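Local atomic coordinates of HemO (Neisseria meningitidis, PDB entry 1J77), a protein that binds heme through its iron and probably catalyses the oxidative opening of the porphyrin ring, as heme oxygenases do. Residues R149-H152 / W153-F156; C113-G116 / S117-G120; P70-E73 / Y74-R77; D18-A21 / V22-V26. All coordinates share one frame; numbering follows the deposited sequence.

Contact 1 of 4, residues R149-H152 / W153-F156; sequences RGKH and WRAF
Arg154 folds back along the helix and lays its side chain over the backbone of Gly150, one turn earlier. Its CB sits 3.5 Å from Gly150 O, and CG comes nearer, 3.2 Å from that oxygen. This course follows from chi1 (-62°), which sets CG beside the backbone N. CD retreats, NE is 3.6 Å from Gly150 O, and a bend at chi3 (-137°) returns the flat end of the chain: CZ is 3.6 Å from Gly150 C, which lies over the centre of the guanidinium face. NH2 reaches to 3.7 Å from Gly150 CA, where the glycine has no side chain to intervene. NH1 turns to Lys151, three residues back, 3.5 Å from Lys151 CD, and the like-charged Lys151 NZ is 3.8 Å from this NH1. Both residues are exposed and touch a crystal neighbour, so their outer atoms may reflect the lattice. Beneath them Arg154 N donates to Gly150 O at 2.9 Å and 175°. Trp153 contributes to the heme pocket, His152 stacks on His145 and Phe156 packs against Leu111. Such a division between charged and aromatic residues is that of an amphipathic alpha-helix, here the opening turns of helix 149-162.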
# COMPACT_ATOMS: atom_id res chain seq x y z
N ARG A 149 2.92 -13.55 6.47
CA ARG A 149 3.34 -12.20 6.13
C ARG A 149 4.85 -12.02 6.18
O ARG A 149 5.45 -11.46 5.27
CB ARG A 149 2.72 -11.17 7.06
CG ARG A 149 1.22 -11.08 6.97
CD ARG A 149 0.66 -9.93 7.75
NE ARG A 149 -0.77 -10.10 7.98
CZ ARG A 149 -1.74 -9.67 7.20
NH1 ARG A 149 -1.48 -9.07 6.04
NH2 ARG A 149 -2.99 -9.89 7.56
N GLY A 150 5.48 -12.51 7.23
CA GLY A 150 6.89 -12.29 7.41
C GLY A 150 7.75 -13.09 6.47
O GLY A 150 8.69 -12.53 5.91
N LYS A 151 7.42 -14.37 6.30
CA LYS A 151 8.18 -15.23 5.40
C LYS A 151 8.23 -14.58 4.03
O LYS A 151 9.29 -14.48 3.41
CB LYS A 151 7.55 -16.62 5.29
CG LYS A 151 7.96 -17.56 6.40
CD LYS A 151 9.47 -17.77 6.49
CE LYS A 151 9.80 -18.91 7.46
NZ LYS A 151 11.08 -18.75 8.21
N HIS A 152 7.06 -14.11 3.59
CA HIS A 152 6.90 -13.48 2.29
C HIS A 152 7.71 -12.20 2.16
O HIS A 152 8.43 -12.01 1.18
CB HIS A 152 5.41 -13.27 2.05
CG HIS A 152 5.08 -12.66 0.73
ND1 HIS A 152 5.62 -13.11 -0.45
CD2 HIS A 152 4.26 -11.63 0.41
CE1 HIS A 152 5.16 -12.36 -1.45
NE2 HIS A 152 4.33 -11.46 -0.95
N TRP A 153 7.62 -11.32 3.16
CA TRP A 153 8.34 -10.06 3.14
C TRP A 153 9.86 -10.24 3.11
O TRP A 153 10.55 -9.57 2.34
CB TRP A 153 7.89 -9.18 4.36
CG TRP A 153 8.64 -7.95 4.53
CD1 TRP A 153 9.52 -7.66 5.50
CD2 TRP A 153 8.55 -6.77 3.70
NE1 TRP A 153 10.05 -6.41 5.32
CE2 TRP A 153 9.46 -5.83 4.22
CE3 TRP A 153 7.84 -6.45 2.53
CZ2 TRP A 153 9.66 -4.60 3.64
CZ3 TRP A 153 8.03 -5.23 1.98
CH2 TRP A 153 8.92 -4.32 2.50
N ARG A 154 10.39 -11.13 3.95
CA ARG A 154 11.83 -11.38 3.98
C ARG A 154 12.31 -11.85 2.59
O ARG A 154 13.35 -11.41 2.11
CB ARG A 154 12.13 -12.39 5.08
CG ARG A 154 11.74 -11.85 6.46
CD ARG A 154 12.12 -12.72 7.67
NE ARG A 154 11.01 -12.77 8.61
CZ ARG A 154 10.31 -13.86 8.89
NH1 ARG A 154 10.65 -15.02 8.36
NH2 ARG A 154 9.29 -13.82 9.74
N ALA A 155 11.53 -12.68 1.93
CA ALA A 155 11.90 -13.13 0.57
C ALA A 155 11.92 -11.93 -0.36
O ALA A 155 12.91 -11.68 -1.07
CB ALA A 155 10.91 -14.16 0.07
N PHE A 156 10.84 -11.15 -0.31
CA PHE A 156 10.74 -9.99 -1.14
C PHE A 156 11.92 -9.09 -0.90
O PHE A 156 12.56 -8.58 -1.83
CB PHE A 156 9.44 -9.23 -0.80
CG PHE A 156 9.17 -8.10 -1.73
CD1 PHE A 156 8.71 -8.34 -3.02
CD2 PHE A 156 9.38 -6.78 -1.33
CE1 PHE A 156 8.48 -7.31 -3.86
CE2 PHE A 156 9.14 -5.74 -2.19
CZ PHE A 156 8.71 -6.00 -3.45

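Contact 2 of 4, residues C113-G116 / S117-G120; sequences CAEG and SNLG. With HEM (protoporphyrin IX containing Fe), chain B.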
# COMPACT_ATOMS: atom_id res chain seq x y z
N CYS A 113 6.57 0.40 -1.19
CA CYS A 113 5.45 0.96 -0.39
C CYS A 113 4.27 0.01 -0.46
O CYS A 113 3.71 -0.37 0.56
CB CYS A 113 5.11 2.30 -0.96
SG CYS A 113 3.88 3.19 -0.10
N ALA A 114 3.87 -0.40 -1.67
CA ALA A 114 2.75 -1.29 -1.74
C ALA A 114 2.98 -2.65 -1.11
O ALA A 114 2.07 -3.22 -0.49
CB ALA A 114 2.28 -1.47 -3.23
N GLU A 115 4.18 -3.21 -1.30
CA GLU A 115 4.41 -4.53 -0.81
C GLU A 115 4.56 -4.51 0.73
O GLU A 115 4.05 -5.41 1.42
CB GLU A 115 5.56 -5.21 -1.56
CG GLU A 115 5.60 -6.72 -1.32
CD GLU A 115 4.33 -7.45 -1.64
OE1 GLU A 115 3.68 -7.17 -2.67
OE2 GLU A 115 3.96 -8.35 -0.87
N GLY A 116 5.21 -3.49 1.25
CA GLY A 116 5.27 -3.34 2.68
C GLY A 116 3.92 -3.14 3.35
O GLY A 116 3.74 -3.56 4.48
N SER A 117 2.95 -2.58 2.65
CA SER A 117 1.63 -2.39 3.21
C SER A 117 0.94 -3.70 3.54
O SER A 117 0.07 -3.76 4.43
CB SER A 117 0.80 -1.54 2.25
OG SER A 117 0.23 -2.30 1.17
N ASN A 118 1.31 -4.77 2.85
CA ASN A 118 0.72 -6.08 3.09
C ASN A 118 1.39 -6.64 4.32
O ASN A 118 0.74 -7.28 5.17
CB ASN A 118 0.92 -6.98 1.87
CG ASN A 118 0.21 -6.44 0.60
OD1 ASN A 118 -0.91 -5.91 0.67
ND2 ASN A 118 0.88 -6.57 -0.56
N LEU A 119 2.70 -6.43 4.42
CA LEU A 119 3.47 -6.82 5.60
C LEU A 119 2.71 -6.35 6.82
O LEU A 119 2.35 -7.13 7.72
CB LEU A 119 4.85 -6.14 5.58
CG LEU A 119 5.97 -6.76 6.39
CD1 LEU A 119 6.87 -5.70 7.00
CD2 LEU A 119 5.46 -7.76 7.40
N GLY A 120 2.42 -5.07 6.85
CA GLY A 120 1.80 -4.47 8.01
C GLY A 120 0.30 -4.44 8.10
O GLY A 120 -0.22 -3.78 8.99
CHA HEM B . 5.17 -1.88 7.84
CHB HEM B . 1.30 -0.75 10.52
CHC HEM B . -0.74 1.41 6.65
CHD HEM B . 3.36 0.69 4.12
C1A HEM B . 4.26 -1.85 8.87
C2A HEM B . 4.36 -2.58 10.15
C3A HEM B . 3.28 -2.25 10.86
C4A HEM B . 2.47 -1.31 10.10
CMA HEM B . 2.95 -2.76 12.28
CAA HEM B . 5.44 -3.60 10.61
CBA HEM B . 4.94 -5.01 10.30
CGA HEM B . 5.99 -6.06 10.59
O1A HEM B . 7.20 -5.70 10.66
O2A HEM B . 5.60 -7.26 10.76
C1B HEM B . 0.40 -0.07 9.72
C2B HEM B . -0.91 0.37 10.13
C3B HEM B . -1.48 1.01 9.07
C4B HEM B . -0.55 0.90 7.95
CMB HEM B . -1.44 0.11 11.56
CAB HEM B . -2.88 1.62 8.97
CBB HEM B . -3.45 2.21 10.01
C1C HEM B . 0.17 1.35 5.63
C2C HEM B . -0.05 1.79 4.26
C3C HEM B . 1.10 1.64 3.59
C4C HEM B . 2.07 1.01 4.44
CMC HEM B . -1.36 2.44 3.78
CAC HEM B . 1.41 1.99 2.14
CBC HEM B . 0.63 2.85 1.48
C1D HEM B . 4.19 -0.05 4.91
C2D HEM B . 5.50 -0.44 4.49
C3D HEM B . 6.08 -1.22 5.63
C4D HEM B . 5.04 -1.22 6.63
CMD HEM B . 6.15 -0.11 3.15
CAD HEM B . 7.43 -1.93 5.72
CBD HEM B . 8.39 -1.26 6.64
CGD HEM B . 9.68 -2.04 6.50
O1D HEM B . 10.47 -1.70 5.58
O2D HEM B . 9.94 -2.95 7.34
NA HEM B . 3.10 -1.11 8.88
NB HEM B . 0.60 0.30 8.40
NC HEM B . 1.45 0.87 5.68
ND HEM B . 3.91 -0.51 6.20
FE HEM B . 2.33 -0.03 7.33
O HOH W 1 0.39 -4.86 -3.07
O HOH W 2 1.54 -1.67 6.63
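Ser117 OG bends back over Ala114 O in the preceding turn, donating to it across 2.6 Å at a C=O...OG angle of 132°. The geometry follows from chi1 (81°), which places OG between the backbone N and the carbonyl carbon; Ser117 CB rests 3.5 Å from heme C3C. Ala114 O also takes a weak bond from Ser117 N and another from a water, which in turn accepts from Asn118 ND2 at 3.1 Å. Asn118 crosses Glu115 at about a right angle, with amide and carboxylate planes 63° apart and ND2 3.6 Å from Glu115 OE1. OE1 is hydrogen-bonded to Tyr60, and OE2 weakly to His152. Backbone atoms come closest to the heme at the two glycines, Gly116 C 3.3 Å from heme C2D and Gly120 CA 3.7 Å from heme C1A, while Cys113 SG meets a vinyl group and Leu119 a propionate. Gly120 N closes the last turn on Gly116 O at 3.1 Å. On this distal side a water binds the iron at 1.9 Å, and Ser117 O, a main-chain carbonyl, meets it through a weak bond. Gly116 and Gly120, lacking side chains, let the backbone at the helix end approach the porphyrin.

Contact 3 of 4, residues P70-E73 / Y74-R77; sequences PELE and YMAR
Tyr74 receives two glutamates on its ring, one over a face and one at an edge. Glu73, its immediate neighbour, runs alongside and points the same way. Its CG stands 3.8 Å from the ring centroid and only 4° off the ring normal, which makes this a CH-pi contact over the centre of the face. Beyond CG the chain is extended, and the carboxylate stays stacked over the ring, its plane 13° from parallel. Glu73 CG reaches this position because its first torsion sets it between the backbone N and the carbonyl carbon.

Glu71 approaches quite differently. Its chain, bent at chi2, brings the carboxylate to the ring edge with its plane turned 79° from that of the ring, and OE2 lies 3.4 Å from Tyr74 CE1. An acceptor near the ring plane meets the C-H rim, where the electrostatics are probably mildly favourable. At the far end of the ring, a water stands 3.1 Å from Tyr74 OH and donates to Glu73 OE1, also at 3.1 Å.

The chain here makes two overlapping beta-turns in the loop joining helix 63-68 to helix 78-87. Two successive bonds of i to i+3 spacing shape them: Tyr74 N to Glu71 O at 3.1 Å and Met75 N to Leu72 O at 3.0 Å. In both, the donor sits well above the carbonyl plane.

Away from the tyrosine, Leu72 and Met75 cross at about a right angle, with Leu72 CD1 4.0 Å from Met75 SD. Both side chains pack on Phe156 of helix 149-162 and on Tyr60 of helix 39-60, while Tyr74 and its two glutamates lie exposed at the surface.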
# COMPACT_ATOMS: atom_id res chain seq x y z
N PRO A 70 10.95 -13.19 -9.29
CA PRO A 70 10.04 -14.22 -9.77
C PRO A 70 8.64 -14.19 -9.18
O PRO A 70 8.50 -14.11 -7.98
CB PRO A 70 10.74 -15.52 -9.37
CG PRO A 70 11.68 -15.11 -8.30
CD PRO A 70 12.19 -13.79 -8.75
N GLU A 71 7.62 -14.29 -10.03
CA GLU A 71 6.22 -14.34 -9.63
C GLU A 71 5.69 -13.03 -9.08
O GLU A 71 4.65 -13.00 -8.43
CB GLU A 71 6.01 -15.47 -8.61
CG GLU A 71 6.36 -16.83 -9.18
CD GLU A 71 5.39 -17.26 -10.26
OE1 GLU A 71 4.50 -18.09 -9.97
OE2 GLU A 71 5.53 -16.77 -11.40
N LEU A 72 6.37 -11.93 -9.41
CA LEU A 72 5.94 -10.63 -8.89
C LEU A 72 4.53 -10.29 -9.28
O LEU A 72 3.76 -9.78 -8.45
CB LEU A 72 6.87 -9.54 -9.37
CG LEU A 72 6.56 -8.09 -8.96
CD1 LEU A 72 6.68 -7.92 -7.40
CD2 LEU A 72 7.41 -7.08 -9.71
N GLU A 73 4.18 -10.51 -10.53
CA GLU A 73 2.84 -10.16 -10.98
C GLU A 73 1.71 -10.71 -10.09
O GLU A 73 0.62 -10.12 -10.01
CB GLU A 73 2.66 -10.62 -12.43
CG GLU A 73 2.92 -12.10 -12.66
CD GLU A 73 2.63 -12.49 -14.10
OE1 GLU A 73 1.49 -12.24 -14.54
OE2 GLU A 73 3.54 -13.03 -14.78
N TYR A 74 1.96 -11.83 -9.42
CA TYR A 74 0.92 -12.49 -8.61
C TYR A 74 0.74 -11.93 -7.20
O TYR A 74 -0.26 -12.22 -6.52
CB TYR A 74 1.22 -13.98 -8.54
CG TYR A 74 1.21 -14.60 -9.88
CD1 TYR A 74 2.24 -15.44 -10.29
CD2 TYR A 74 0.19 -14.32 -10.78
CE1 TYR A 74 2.23 -15.99 -11.55
CE2 TYR A 74 0.17 -14.87 -12.03
CZ TYR A 74 1.19 -15.70 -12.41
OH TYR A 74 1.17 -16.25 -13.66
N MET A 75 1.69 -11.11 -6.78
CA MET A 75 1.62 -10.47 -5.47
C MET A 75 0.64 -9.29 -5.43
O MET A 75 0.31 -8.82 -4.34
CB MET A 75 3.01 -10.00 -5.04
CG MET A 75 3.98 -11.15 -4.76
SD MET A 75 5.63 -10.51 -4.51
CE MET A 75 6.65 -12.09 -4.65
N ALA A 76 0.15 -8.85 -6.59
CA ALA A 76 -0.76 -7.69 -6.64
C ALA A 76 -2.10 -7.92 -5.94
O ALA A 76 -2.67 -9.02 -5.99
CB ALA A 76 -0.99 -7.24 -8.07
N ARG A 77 -2.60 -6.88 -5.27
CA ARG A 77 -3.84 -6.99 -4.51
C ARG A 77 -5.04 -6.24 -5.09
O ARG A 77 -6.10 -6.15 -4.50
CB ARG A 77 -3.62 -6.43 -3.11
CG ARG A 77 -2.49 -7.04 -2.36
CD ARG A 77 -2.77 -8.41 -1.89
NE ARG A 77 -1.90 -8.78 -0.79
CZ ARG A 77 -1.59 -10.03 -0.47
NH1 ARG A 77 -2.08 -11.04 -1.18
NH2 ARG A 77 -0.80 -10.28 0.56
O HOH W 3 0.14 -14.54 -16.02

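Contact 4 of 4, residues D18-A21 / V22-V26; sequences DTTA and VHDSV. With HEM (protoporphyrin IX containing Fe), chain B.
Three consecutive i to i+4 bonds, His23 N to Thr19 O at 2.9 Å, Asp24 N to Thr20 O at 2.9 Å and Ser25 N to Ala21 O at 3.0 Å, carry the alpha-helix on from Thr19; one step earlier a water bridges Asp18 O and Val22 N in place of the direct bond. Val22 leans its CG1 on the carbonyl that holds His23, 3.3 Å from Thr19 O. Asp24 runs beside Thr20. Ser25 OG donates to Val22 O at 2.7 Å, an oxygen that also accepts Val26 N, and the hydroxyl has a further partner in Lys185. His23 is the axial ligand of the heme: NE2 binds the iron at 2.0 Å, and a water takes the opposite axial position at 1.9 Å from the iron. With CG anti to the backbone N (chi1 173°), the ring projects from the helix toward the porphyrin. ND1 donates to Asp24 OD1 at 3.1 Å along a nearly straight line (172°), with the oxygen 4° from the ring plane. Since one nitrogen is committed to iron and the other to a carboxylate, the imidazole is constrained in rotation, and Asp24 probably serves as a second-shell residue that orients the proximal ligand.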
# COMPACT_ATOMS: atom_id res chain seq x y z
N ASP A 18 14.38 6.07 5.90
CA ASP A 18 14.08 7.33 5.27
C ASP A 18 12.56 7.56 5.16
O ASP A 18 12.17 8.67 4.86
CB ASP A 18 14.75 7.50 3.86
CG ASP A 18 16.26 7.59 3.92
OD1 ASP A 18 16.81 7.72 5.02
OD2 ASP A 18 16.96 7.57 2.87
N THR A 19 11.75 6.52 5.36
CA THR A 19 10.27 6.65 5.21
C THR A 19 9.43 6.29 6.43
O THR A 19 8.18 6.30 6.35
CB THR A 19 9.69 5.85 3.99
OG1 THR A 19 9.88 4.44 4.14
CG2 THR A 19 10.39 6.21 2.70
N THR A 20 10.06 6.03 7.58
CA THR A 20 9.30 5.69 8.76
C THR A 20 8.35 6.81 9.34
O THR A 20 7.20 6.52 9.69
CB THR A 20 10.18 5.13 9.86
OG1 THR A 20 10.73 3.90 9.39
CG2 THR A 20 9.35 4.77 11.04
N ALA A 21 8.84 8.04 9.32
CA ALA A 21 8.08 9.18 9.79
C ALA A 21 6.84 9.29 8.89
O ALA A 21 5.73 9.40 9.40
CB ALA A 21 8.91 10.48 9.70
N VAL A 22 7.00 9.29 7.56
CA VAL A 22 5.82 9.45 6.70
C VAL A 22 4.91 8.25 6.83
O VAL A 22 3.68 8.39 6.78
CB VAL A 22 6.17 9.85 5.24
CG1 VAL A 22 6.96 8.73 4.48
CG2 VAL A 22 4.91 10.29 4.50
N HIS A 23 5.47 7.05 6.95
CA HIS A 23 4.65 5.88 7.17
C HIS A 23 3.74 6.08 8.40
O HIS A 23 2.56 5.83 8.36
CB HIS A 23 5.49 4.59 7.44
CG HIS A 23 4.65 3.42 7.83
ND1 HIS A 23 4.20 3.21 9.12
CD2 HIS A 23 4.04 2.48 7.06
CE1 HIS A 23 3.39 2.17 9.13
NE2 HIS A 23 3.31 1.68 7.88
N ASP A 24 4.33 6.49 9.50
CA ASP A 24 3.56 6.70 10.70
C ASP A 24 2.51 7.80 10.51
O ASP A 24 1.40 7.66 11.05
CB ASP A 24 4.45 6.96 11.89
CG ASP A 24 5.24 5.74 12.31
OD1 ASP A 24 5.01 4.64 11.73
OD2 ASP A 24 6.09 5.81 13.25
N SER A 25 2.80 8.80 9.67
CA SER A 25 1.76 9.81 9.38
C SER A 25 0.56 9.19 8.65
O SER A 25 -0.60 9.62 8.84
CB SER A 25 2.34 11.02 8.65
OG SER A 25 2.47 10.73 7.26
N VAL A 26 0.84 8.18 7.81
CA VAL A 26 -0.21 7.47 7.10
C VAL A 26 -1.07 6.61 8.03
O VAL A 26 -2.30 6.69 8.02
CB VAL A 26 0.41 6.63 5.93
CG1 VAL A 26 -0.66 5.67 5.38
CG2 VAL A 26 0.93 7.55 4.87
CHA HEM B . 5.17 -1.88 7.84
CHB HEM B . 1.30 -0.75 10.52
CHC HEM B . -0.74 1.41 6.65
CHD HEM B . 3.36 0.69 4.12
C1A HEM B . 4.26 -1.85 8.87
C2A HEM B . 4.36 -2.58 10.15
C3A HEM B . 3.28 -2.25 10.86
C4A HEM B . 2.47 -1.31 10.10
CMA HEM B . 2.95 -2.76 12.28
CAA HEM B . 5.44 -3.60 10.61
CBA HEM B . 4.94 -5.01 10.30
CGA HEM B . 5.99 -6.06 10.59
O1A HEM B . 7.20 -5.70 10.66
O2A HEM B . 5.60 -7.26 10.76
C1B HEM B . 0.40 -0.07 9.72
C2B HEM B . -0.91 0.37 10.13
C3B HEM B . -1.48 1.01 9.07
C4B HEM B . -0.55 0.90 7.95
CMB HEM B . -1.44 0.11 11.56
CAB HEM B . -2.88 1.62 8.97
CBB HEM B . -3.45 2.21 10.01
C1C HEM B . 0.17 1.35 5.63
C2C HEM B . -0.05 1.79 4.26
C3C HEM B . 1.10 1.64 3.59
C4C HEM B . 2.07 1.01 4.44
CMC HEM B . -1.36 2.44 3.78
CAC HEM B . 1.41 1.99 2.14
CBC HEM B . 0.63 2.85 1.48
C1D HEM B . 4.19 -0.05 4.91
C2D HEM B . 5.50 -0.44 4.49
C3D HEM B . 6.08 -1.22 5.63
C4D HEM B . 5.04 -1.22 6.63
CMD HEM B . 6.15 -0.11 3.15
CAD HEM B . 7.43 -1.93 5.72
CBD HEM B . 8.39 -1.26 6.64
CGD HEM B . 9.68 -2.04 6.50
O1D HEM B . 10.47 -1.70 5.58
O2D HEM B . 9.94 -2.95 7.34
NA HEM B . 3.10 -1.11 8.88
NB HEM B . 0.60 0.30 8.40
NC HEM B . 1.45 0.87 5.68
ND HEM B . 3.91 -0.51 6.20
FE HEM B . 2.33 -0.03 7.33
O HOH W 4 9.63 9.71 6.42
O HOH W 2 1.54 -1.67 6.63

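How the contacts relate
Along the chain the order is contact 4, contact 3, contact 2, contact 1, in a protein built of helices without strands. Contacts 4 and 2 face each other across the heme: helix 11-32 supplies the proximal side and helix 104-119 the distal one. Their centres are about 13 Å apart, they do not touch, and both involve the iron-bound water. Contact 1, about 10 Å from contact 2 between centres, packs against the distal helix, joined to it by a probable hydrogen bond from Arg149 NH1 to Asn118 O, and brings Trp153 to the heme. Helices 11-32, 104-119 and 149-162 thus all line the pocket, while contact 3 packs outside, its centre about 25 Å from that of contact 4.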